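Local coordinates for aq_2013 protein (Aquifex aeolicus, PDB 2P6C) that is of unknown function but belongs to the YjbQ family (UPF0047) and assembles from three copies of the chain, at residues Tyr4-Thr9 with Val29-Val34; Leu18-Asp23 with Gln53-Gly58; Tyr77-His80 with Asp85-Asp88. One frame throughout, in Å; residues are numbered along the deposited sequence.

Interaction 1 (Tyr4-Thr9 with Val29-Val34); sequences YTKYLT and VEESEV
One face of the Tyr4 ring lies over the C-terminal part of helix 22-32, with backbone atoms Glu31 C and Ser32 N both above the plane and offset toward the ring's rim. At the phenol end, Tyr4 OH comes within 2.5 Å of Glu31 OE1, a weak hydrogen bond and not a settled one, since the hydroxyl has another acceptor within reach. The Glu31 carboxylate is turned 66° from the ring plane, with its chain extended beyond CG. At the other end of the tyrosine, Ser32 CB sits 3.4 Å from Tyr4 CB, making this the tightest carbon-carbon approach of the contact. Tyr4 CG is anti to the backbone N (chi1 -179°), which sets the ring over the last turn of the helix and its hydroxyl near Glu31. The packing joins strand 2-10, outermost in this chain's antiparallel four-stranded sheet, to helix 22-32; Tyr4 also touches Ala28, one turn back, while its backbone pairs with Ile134 of strand 128-136. Ser32 OG donates to Val29 O at 2.9 Å and accepts from Val34 N at 3.0 Å, an ST turn that ties the helix end to the chain leaving it. Two residues along the strand from Tyr4, Lys6 bends at chi2 and chi4, and its NZ forms a long salt bridge of 3.7 Å to Glu31 OE1.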
loop_
_atom_site.group_PDB
_atom_site.type_symbol
_atom_site.label_atom_id
_atom_site.label_comp_id
_atom_site.label_asym_id
_atom_site.label_seq_id
_atom_site.Cartn_x
_atom_site.Cartn_y
_atom_site.Cartn_z
ATOM N N TYR A 4 6.578 -19.417 -5.724
ATOM C CA TYR A 4 5.397 -20.225 -5.516
ATOM C C TYR A 4 4.169 -19.354 -5.748
ATOM O O TYR A 4 4.102 -18.233 -5.245
ATOM C CB TYR A 4 5.443 -20.745 -4.079
ATOM C CG TYR A 4 4.284 -21.609 -3.742
ATOM C CD1 TYR A 4 4.270 -22.942 -4.131
ATOM C CD2 TYR A 4 3.138 -21.076 -3.149
ATOM C CE1 TYR A 4 3.140 -23.726 -3.959
ATOM C CE2 TYR A 4 1.993 -21.862 -2.973
ATOM C CZ TYR A 4 2.006 -23.186 -3.391
ATOM O OH TYR A 4 0.875 -23.971 -3.324
ATOM N N THR A 5 3.212 -19.858 -6.519
ATOM C CA THR A 5 2.008 -19.105 -6.807
ATOM C C THR A 5 0.774 -19.913 -6.452
ATOM O O THR A 5 0.737 -21.125 -6.659
ATOM C CB THR A 5 1.953 -18.751 -8.292
ATOM O OG1 THR A 5 3.178 -18.120 -8.676
ATOM C CG2 THR A 5 0.795 -17.806 -8.576
ATOM N N LYS A 6 -0.224 -19.235 -5.891
ATOM C CA LYS A 6 -1.485 -19.866 -5.507
ATOM C C LYS A 6 -2.587 -18.816 -5.548
ATOM O O LYS A 6 -2.395 -17.689 -5.083
ATOM C CB LYS A 6 -1.395 -20.465 -4.099
ATOM C CG LYS A 6 -2.672 -21.163 -3.629
ATOM C CD LYS A 6 -2.794 -22.580 -4.186
ATOM C CE LYS A 6 -3.846 -23.397 -3.433
ATOM N NZ LYS A 6 -3.495 -23.581 -1.993
ATOM N N TYR A 7 -3.730 -19.183 -6.123
ATOM C CA TYR A 7 -4.868 -18.277 -6.219
ATOM C C TYR A 7 -6.002 -18.734 -5.304
ATOM O O TYR A 7 -6.347 -19.917 -5.259
ATOM C CB TYR A 7 -5.396 -18.208 -7.659
ATOM C CG TYR A 7 -4.362 -17.800 -8.685
ATOM C CD1 TYR A 7 -3.432 -18.720 -9.168
ATOM C CD2 TYR A 7 -4.302 -16.490 -9.161
ATOM C CE1 TYR A 7 -2.471 -18.349 -10.097
ATOM C CE2 TYR A 7 -3.340 -16.106 -10.094
ATOM C CZ TYR A 7 -2.427 -17.042 -10.557
ATOM O OH TYR A 7 -1.464 -16.669 -11.464
ATOM N N LEU A 8 -6.573 -17.793 -4.568
ATOM C CA LEU A 8 -7.682 -18.097 -3.686
ATOM C C LEU A 8 -8.927 -17.520 -4.342
ATOM O O LEU A 8 -8.914 -16.390 -4.837
ATOM C CB LEU A 8 -7.459 -17.472 -2.306
ATOM C CG LEU A 8 -6.171 -17.883 -1.588
ATOM C CD1 LEU A 8 -6.136 -17.214 -0.221
ATOM C CD2 LEU A 8 -6.091 -19.398 -1.450
ATOM N N THR A 9 -9.995 -18.308 -4.363
ATOM C CA THR A 9 -11.237 -17.858 -4.977
ATOM C C THR A 9 -12.350 -17.695 -3.946
ATOM O O THR A 9 -12.553 -18.548 -3.073
ATOM C CB THR A 9 -11.708 -18.831 -6.083
ATOM O OG1 THR A 9 -10.730 -18.855 -7.127
ATOM C CG2 THR A 9 -13.049 -18.384 -6.663
ATOM N N VAL A 29 2.589 -20.578 2.347
ATOM C CA VAL A 29 3.981 -20.380 2.753
ATOM C C VAL A 29 4.643 -21.715 3.046
ATOM O O VAL A 29 5.798 -21.951 2.714
ATOM C CB VAL A 29 4.043 -19.498 4.012
ATOM C CG1 VAL A 29 5.367 -19.723 4.741
ATOM C CG2 VAL A 29 3.924 -18.035 3.629
ATOM N N GLU A 30 3.905 -22.632 3.654
ATOM C CA GLU A 30 4.451 -23.954 3.936
ATOM C C GLU A 30 4.767 -24.751 2.657
ATOM O O GLU A 30 5.827 -25.304 2.517
ATOM C CB GLU A 30 3.501 -24.742 4.851
ATOM C CG GLU A 30 4.026 -26.157 5.138
ATOM C CD GLU A 30 3.362 -26.809 6.350
ATOM O OE1 GLU A 30 2.394 -26.249 6.890
ATOM O OE2 GLU A 30 3.830 -27.888 6.741
ATOM N N GLU A 31 3.759 -24.786 1.734
ATOM C CA GLU A 31 3.846 -25.452 0.422
ATOM C C GLU A 31 5.052 -24.940 -0.433
ATOM O O GLU A 31 5.512 -25.591 -1.362
ATOM C CB GLU A 31 2.498 -25.254 -0.310
ATOM C CG GLU A 31 1.308 -25.978 0.376
ATOM C CD GLU A 31 -0.023 -25.671 -0.315
ATOM O OE1 GLU A 31 -0.065 -24.756 -1.136
ATOM O OE2 GLU A 31 -1.008 -26.348 -0.031
ATOM N N SER A 32 5.439 -23.693 -0.176
ATOM C CA SER A 32 6.443 -23.027 -1.010
ATOM C C SER A 32 7.833 -23.479 -0.587
ATOM O O SER A 32 8.797 -23.344 -1.338
ATOM C CB SER A 32 6.365 -21.507 -0.856
ATOM O OG SER A 32 7.094 -21.082 0.283
ATOM N N GLU A 33 7.916 -24.004 0.632
ATOM C CA GLU A 33 9.167 -24.474 1.218
ATOM C C GLU A 33 10.185 -23.340 1.380
ATOM O O GLU A 33 11.355 -23.554 1.670
ATOM C CB GLU A 33 9.732 -25.572 0.316
ATOM C CG GLU A 33 8.899 -26.854 0.372
ATOM C CD GLU A 33 9.640 -27.972 -0.323
ATOM O OE1 GLU A 33 10.083 -27.769 -1.445
ATOM O OE2 GLU A 33 9.753 -29.049 0.256
ATOM N N VAL A 34 9.749 -22.097 1.194
ATOM C CA VAL A 34 10.608 -20.914 1.329
ATOM C C VAL A 34 10.962 -20.737 2.816
ATOM O O VAL A 34 10.126 -20.866 3.700
ATOM C CB VAL A 34 9.965 -19.619 0.669
ATOM C CG1 VAL A 34 10.713 -18.371 1.135
ATOM C CG2 VAL A 34 10.048 -19.713 -0.843
#

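Interaction 2 (Leu18-Asp23 with Gln53-Gly58); sequences LIRITD and QDDEEG
Two nitrogens of Arg20 converge on a single oxygen of Asp55, instead of being shared out over the carboxylate: NE and NH2 each lie 2.7 Å from Asp55 OD1. Both approach from the same face of the Asp55 carboxylate, while OD1 stays close to the guanidinium plane at its edge. The guanidinium and carboxylate planes are 27° apart, and since both N-H groups must lean toward one point, the bonds are bent, 135° from NE and 142° from NH2. The extended run from CG to NE carries the arginine across to the loop; Phe118 of strand 116-121 and His60 of helix 57-70 touch its side chain, and Glu116 is a further partner, in a long, weak ion pair. An alanine in place of Asp55 would remove this acceptor, and Arg20 would probably lose its fix and be set free to turn at the surface. Just beyond, Glu56 N bonds to Asp54 OD1 at 3.1 Å, closing an Asx turn, and Glu56 OE2 takes Gly58 N. What the salt bridge spans is thus strand 17-20, outermost in this chain's three-stranded sheet, and the N-capped start of helix 57-70, which follows strand 48-53.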
loop_
_atom_site.group_PDB
_atom_site.type_symbol
_atom_site.label_atom_id
_atom_site.label_comp_id
_atom_site.label_asym_id
_atom_site.label_seq_id
_atom_site.Cartn_x
_atom_site.Cartn_y
_atom_site.Cartn_z
ATOM N N LEU A 18 -16.007 -9.616 5.323
ATOM C CA LEU A 18 -14.679 -9.722 5.883
ATOM C C LEU A 18 -14.345 -11.192 5.929
ATOM O O LEU A 18 -14.941 -11.967 6.665
ATOM C CB LEU A 18 -14.678 -9.123 7.310
ATOM C CG LEU A 18 -13.363 -8.408 7.712
ATOM C CD1 LEU A 18 -12.606 -7.850 6.505
ATOM C CD2 LEU A 18 -13.598 -7.227 8.653
ATOM N N ILE A 19 -13.362 -11.720 5.211
ATOM C CA ILE A 19 -13.028 -13.144 5.284
ATOM C C ILE A 19 -11.598 -13.401 5.740
ATOM O O ILE A 19 -10.655 -12.906 5.123
ATOM C CB ILE A 19 -13.172 -13.822 3.904
ATOM C CG1 ILE A 19 -14.535 -13.503 3.291
ATOM C CG2 ILE A 19 -13.019 -15.339 4.057
ATOM C CD1 ILE A 19 -15.679 -14.157 4.017
ATOM N N ARG A 20 -11.436 -14.190 6.799
ATOM C CA ARG A 20 -10.107 -14.500 7.275
ATOM C C ARG A 20 -9.401 -15.412 6.290
ATOM O O ARG A 20 -9.937 -16.417 5.840
ATOM C CB ARG A 20 -10.238 -15.209 8.619
ATOM C CG ARG A 20 -10.505 -14.233 9.759
ATOM C CD ARG A 20 -10.511 -14.942 11.113
ATOM N NE ARG A 20 -10.491 -13.957 12.188
ATOM C CZ ARG A 20 -11.651 -13.354 12.490
ATOM N NH1 ARG A 20 -12.766 -13.696 11.864
ATOM N NH2 ARG A 20 -11.658 -12.349 13.365
ATOM N N ILE A 21 -8.186 -15.036 5.911
ATOM C CA ILE A 21 -7.418 -15.886 4.942
ATOM C C ILE A 21 -6.013 -16.089 5.440
ATOM O O ILE A 21 -5.141 -16.581 4.737
ATOM C CB ILE A 21 -7.312 -15.293 3.497
ATOM C CG1 ILE A 21 -6.715 -13.885 3.575
ATOM C CG2 ILE A 21 -8.721 -15.179 2.884
ATOM C CD1 ILE A 21 -6.387 -13.306 2.203
ATOM N N THR A 22 -5.728 -15.752 6.694
ATOM C CA THR A 22 -4.387 -15.953 7.227
ATOM C C THR A 22 -3.922 -17.408 7.118
ATOM O O THR A 22 -2.811 -17.676 6.663
ATOM C CB THR A 22 -4.301 -15.500 8.693
ATOM O OG1 THR A 22 -4.555 -14.090 8.764
ATOM C CG2 THR A 22 -2.925 -15.791 9.263
ATOM N N ASP A 23 -4.765 -18.351 7.527
ATOM C CA ASP A 23 -4.380 -19.754 7.443
ATOM C C ASP A 23 -4.177 -20.190 6.000
ATOM O O ASP A 23 -3.327 -21.027 5.722
ATOM C CB ASP A 23 -5.411 -20.648 8.129
ATOM C CG ASP A 23 -5.235 -20.683 9.632
ATOM O OD1 ASP A 23 -4.211 -20.149 10.128
ATOM O OD2 ASP A 23 -6.115 -21.249 10.314
ATOM N N GLN A 53 -5.866 -6.328 9.344
ATOM C CA GLN A 53 -6.558 -5.766 10.486
ATOM C C GLN A 53 -6.324 -6.669 11.668
ATOM O O GLN A 53 -5.552 -7.586 11.603
ATOM C CB GLN A 53 -8.035 -5.795 10.215
ATOM C CG GLN A 53 -8.379 -4.816 9.124
ATOM C CD GLN A 53 -8.211 -3.409 9.639
ATOM O OE1 GLN A 53 -9.121 -2.783 10.159
ATOM N NE2 GLN A 53 -7.004 -2.870 9.374
ATOM N N ASP A 54 -6.989 -6.381 12.784
ATOM C CA ASP A 54 -6.981 -7.452 13.770
ATOM C C ASP A 54 -8.368 -8.083 13.904
ATOM O O ASP A 54 -9.274 -7.794 13.150
ATOM C CB ASP A 54 -6.377 -6.965 15.132
ATOM C CG ASP A 54 -7.281 -5.994 15.896
ATOM O OD1 ASP A 54 -8.497 -6.076 15.741
ATOM O OD2 ASP A 54 -6.755 -5.186 16.669
ATOM N N ASP A 55 -8.511 -8.987 14.877
ATOM C CA ASP A 55 -9.763 -9.786 14.969
ATOM C C ASP A 55 -10.921 -9.129 15.738
ATOM O O ASP A 55 -12.067 -9.553 15.666
ATOM C CB ASP A 55 -9.450 -11.080 15.677
ATOM C CG ASP A 55 -8.564 -11.920 14.770
ATOM O OD1 ASP A 55 -8.968 -12.194 13.642
ATOM O OD2 ASP A 55 -7.454 -12.243 15.192
ATOM N N GLU A 56 -10.676 -8.075 16.502
ATOM C CA GLU A 56 -11.759 -7.507 17.327
ATOM C C GLU A 56 -13.012 -7.079 16.524
ATOM O O GLU A 56 -12.940 -6.317 15.569
ATOM C CB GLU A 56 -11.191 -6.310 18.088
ATOM C CG GLU A 56 -11.868 -6.110 19.443
ATOM C CD GLU A 56 -13.030 -5.161 19.279
ATOM O OE1 GLU A 56 -12.825 -4.065 18.776
ATOM O OE2 GLU A 56 -14.141 -5.526 19.664
ATOM N N GLU A 57 -14.154 -7.608 16.965
ATOM C CA GLU A 57 -15.534 -7.409 16.482
ATOM C C GLU A 57 -15.908 -5.927 16.270
ATOM O O GLU A 57 -16.426 -5.531 15.234
ATOM C CB GLU A 57 -16.495 -8.047 17.487
ATOM C CG GLU A 57 -17.856 -7.346 17.525
ATOM C CD GLU A 57 -18.657 -7.862 18.700
ATOM O OE1 GLU A 57 -18.302 -7.554 19.830
ATOM O OE2 GLU A 57 -19.621 -8.589 18.473
ATOM N N GLY A 58 -15.720 -5.205 17.366
ATOM C CA GLY A 58 -16.089 -3.806 17.372
ATOM C C GLY A 58 -15.307 -3.071 16.298
ATOM O O GLY A 58 -15.844 -2.195 15.614
#

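Interaction 3 (Tyr77-His80 with Asp85-Asp88). With PO4 (phosphate ion), chain E.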
loop_
_atom_site.group_PDB
_atom_site.type_symbol
_atom_site.label_atom_id
_atom_site.label_comp_id
_atom_site.label_asym_id
_atom_site.label_seq_id
_atom_site.Cartn_x
_atom_site.Cartn_y
_atom_site.Cartn_z
ATOM N N TYR A 77 -22.934 8.184 -8.757
ATOM C CA TYR A 77 -21.528 8.192 -9.209
ATOM C C TYR A 77 -21.555 8.120 -10.725
ATOM O O TYR A 77 -22.458 7.520 -11.305
ATOM C CB TYR A 77 -20.777 6.944 -8.663
ATOM C CG TYR A 77 -20.355 7.070 -7.220
ATOM C CD1 TYR A 77 -19.594 8.152 -6.791
ATOM C CD2 TYR A 77 -20.720 6.089 -6.286
ATOM C CE1 TYR A 77 -19.219 8.274 -5.459
ATOM C CE2 TYR A 77 -20.343 6.212 -4.952
ATOM C CZ TYR A 77 -19.599 7.299 -4.540
ATOM O OH TYR A 77 -19.268 7.462 -3.214
ATOM N N LYS A 78 -20.574 8.740 -11.368
ATOM C CA LYS A 78 -20.518 8.755 -12.820
ATOM C C LYS A 78 -20.355 7.349 -13.376
ATOM O O LYS A 78 -20.801 7.051 -14.486
ATOM C CB LYS A 78 -19.368 9.645 -13.293
ATOM C CG LYS A 78 -19.483 11.094 -12.835
ATOM C CD LYS A 78 -20.824 11.695 -13.216
ATOM C CE LYS A 78 -20.841 13.190 -12.951
ATOM N NZ LYS A 78 -20.479 13.490 -11.531
ATOM N N HIS A 79 -19.718 6.484 -12.594
ATOM C CA HIS A 79 -19.501 5.087 -12.999
ATOM C C HIS A 79 -20.840 4.427 -13.352
ATOM O O HIS A 79 -20.918 3.470 -14.106
ATOM C CB HIS A 79 -18.816 4.328 -11.846
ATOM C CG HIS A 79 -18.551 2.883 -12.231
ATOM N ND1 HIS A 79 -17.857 2.515 -13.342
ATOM C CD2 HIS A 79 -18.904 1.714 -11.525
ATOM C CE1 HIS A 79 -17.812 1.163 -13.304
ATOM N NE2 HIS A 79 -18.430 0.656 -12.230
ATOM N N HIS A 80 -21.914 4.977 -12.752
ATOM C CA HIS A 80 -23.261 4.426 -12.960
ATOM C C HIS A 80 -23.780 4.604 -14.386
ATOM O O HIS A 80 -24.852 4.129 -14.749
ATOM C CB HIS A 80 -24.204 5.129 -11.980
ATOM C CG HIS A 80 -25.633 4.665 -12.185
ATOM N ND1 HIS A 80 -26.616 5.486 -12.636
ATOM C CD2 HIS A 80 -26.209 3.431 -11.834
ATOM C CE1 HIS A 80 -27.750 4.752 -12.574
ATOM N NE2 HIS A 80 -27.539 3.520 -12.098
ATOM N N ASP A 85 -23.651 0.146 -10.194
ATOM C CA ASP A 85 -23.600 1.138 -9.137
ATOM C C ASP A 85 -22.825 0.622 -7.933
ATOM O O ASP A 85 -23.268 0.709 -6.795
ATOM C CB ASP A 85 -25.032 1.504 -8.733
ATOM C CG ASP A 85 -25.769 0.288 -8.175
ATOM O OD1 ASP A 85 -25.176 -0.793 -8.127
ATOM O OD2 ASP A 85 -26.922 0.439 -7.779
ATOM N N ASN A 86 -21.634 0.127 -8.254
ATOM C CA ASN A 86 -20.710 -0.351 -7.249
ATOM C C ASN A 86 -19.543 0.611 -7.123
ATOM O O ASN A 86 -18.485 0.282 -6.600
ATOM C CB ASN A 86 -20.216 -1.746 -7.654
ATOM C CG ASN A 86 -19.358 -1.660 -8.894
ATOM O OD1 ASN A 86 -19.293 -0.637 -9.569
ATOM N ND2 ASN A 86 -18.689 -2.785 -9.199
ATOM N N GLY A 87 -19.760 1.830 -7.610
ATOM C CA GLY A 87 -18.733 2.854 -7.533
ATOM C C GLY A 87 -18.082 2.933 -6.163
ATOM O O GLY A 87 -16.858 3.021 -6.061
ATOM N N ASP A 88 -18.886 2.892 -5.103
ATOM C CA ASP A 88 -18.331 2.972 -3.754
ATOM C C ASP A 88 -17.342 1.842 -3.464
ATOM O O ASP A 88 -16.403 2.018 -2.687
ATOM C CB ASP A 88 -19.442 2.970 -2.692
ATOM C CG ASP A 88 -20.113 1.607 -2.531
ATOM O OD1 ASP A 88 -20.976 1.264 -3.362
ATOM O OD2 ASP A 88 -19.777 0.880 -1.567
HETATM P P PO4 E . -17.096 -3.567 -12.142
HETATM O O1 PO4 E . -15.849 -4.030 -12.656
HETATM O O2 PO4 E . -17.229 -2.207 -11.754
HETATM O O3 PO4 E . -17.457 -4.432 -10.906
HETATM O O4 PO4 E . -18.183 -3.826 -13.067
#
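Tyr77 and Gly87 make the close-packed part of this contact: Tyr77 CD2 is 4.0 Å from Gly87 CA, and Tyr77 CE2 is 3.6 Å from Asp88 N. A side chain on Gly87 would run into the tyrosine ring, so the absence of one lets the start of helix 87-96 come this near. Beside it, the His79 ring and the Asn86 amide lie nearly coplanar, 16° apart, with Asn86 OD1 at the edge of the ring. Both reach one phosphate, probably brought in by the crystallisation liquor: His79 NE2 donates to PO4 O2 at 3.1 Å, and Asn86 ND2 donates to the same O2 at 3.0 Å, with a weak bond to O3. Asn86 has its CG between backbone N and carbonyl carbon (chi1 68°), which turns the amide to the phosphate; at the N-cap position, it makes no capping bond. His90 NE2 is also hydrogen-bonded to the ion, and Asp123 takes Asn86 ND2 as well. The solvent side is looser: His80 CD2 merely brushes Asp85 CB at 3.8 Å, both residues exposed. His79 ND1 is hydrogen-bonded to Glu56 of the second subunit, its ring stacks edge-to-face with His90, Tyr77 OH bonds to Pro72 O, and Asp88 forms salt bridges to Lys92 and Arg16, so the loop between helices 57-70 and 87-96 is held against the latter and a neighbouring subunit.

Interactions 1 and 2 interleave along the chain: 4-9, 18-23, 29-34, then 53-58. Both use helix 22-32, and their centres are 20 Å apart; interaction 1 packs the helix end on strand 2-10, while interaction 2 joins strand 17-20, just before the helix, to the loop leading into helix 57-70. Interaction 3 follows in series, beyond helix 57-70, its centre 27 Å from that of interaction 2 and 35 Å from that of interaction 1, on the opposite side of the chain's centre from the latter. Across subunits the last two meet: Glu56 of 53-58 bonds to His79 of another copy, so the histidine beside the phosphate probably owes part of its setting to a neighbouring subunit.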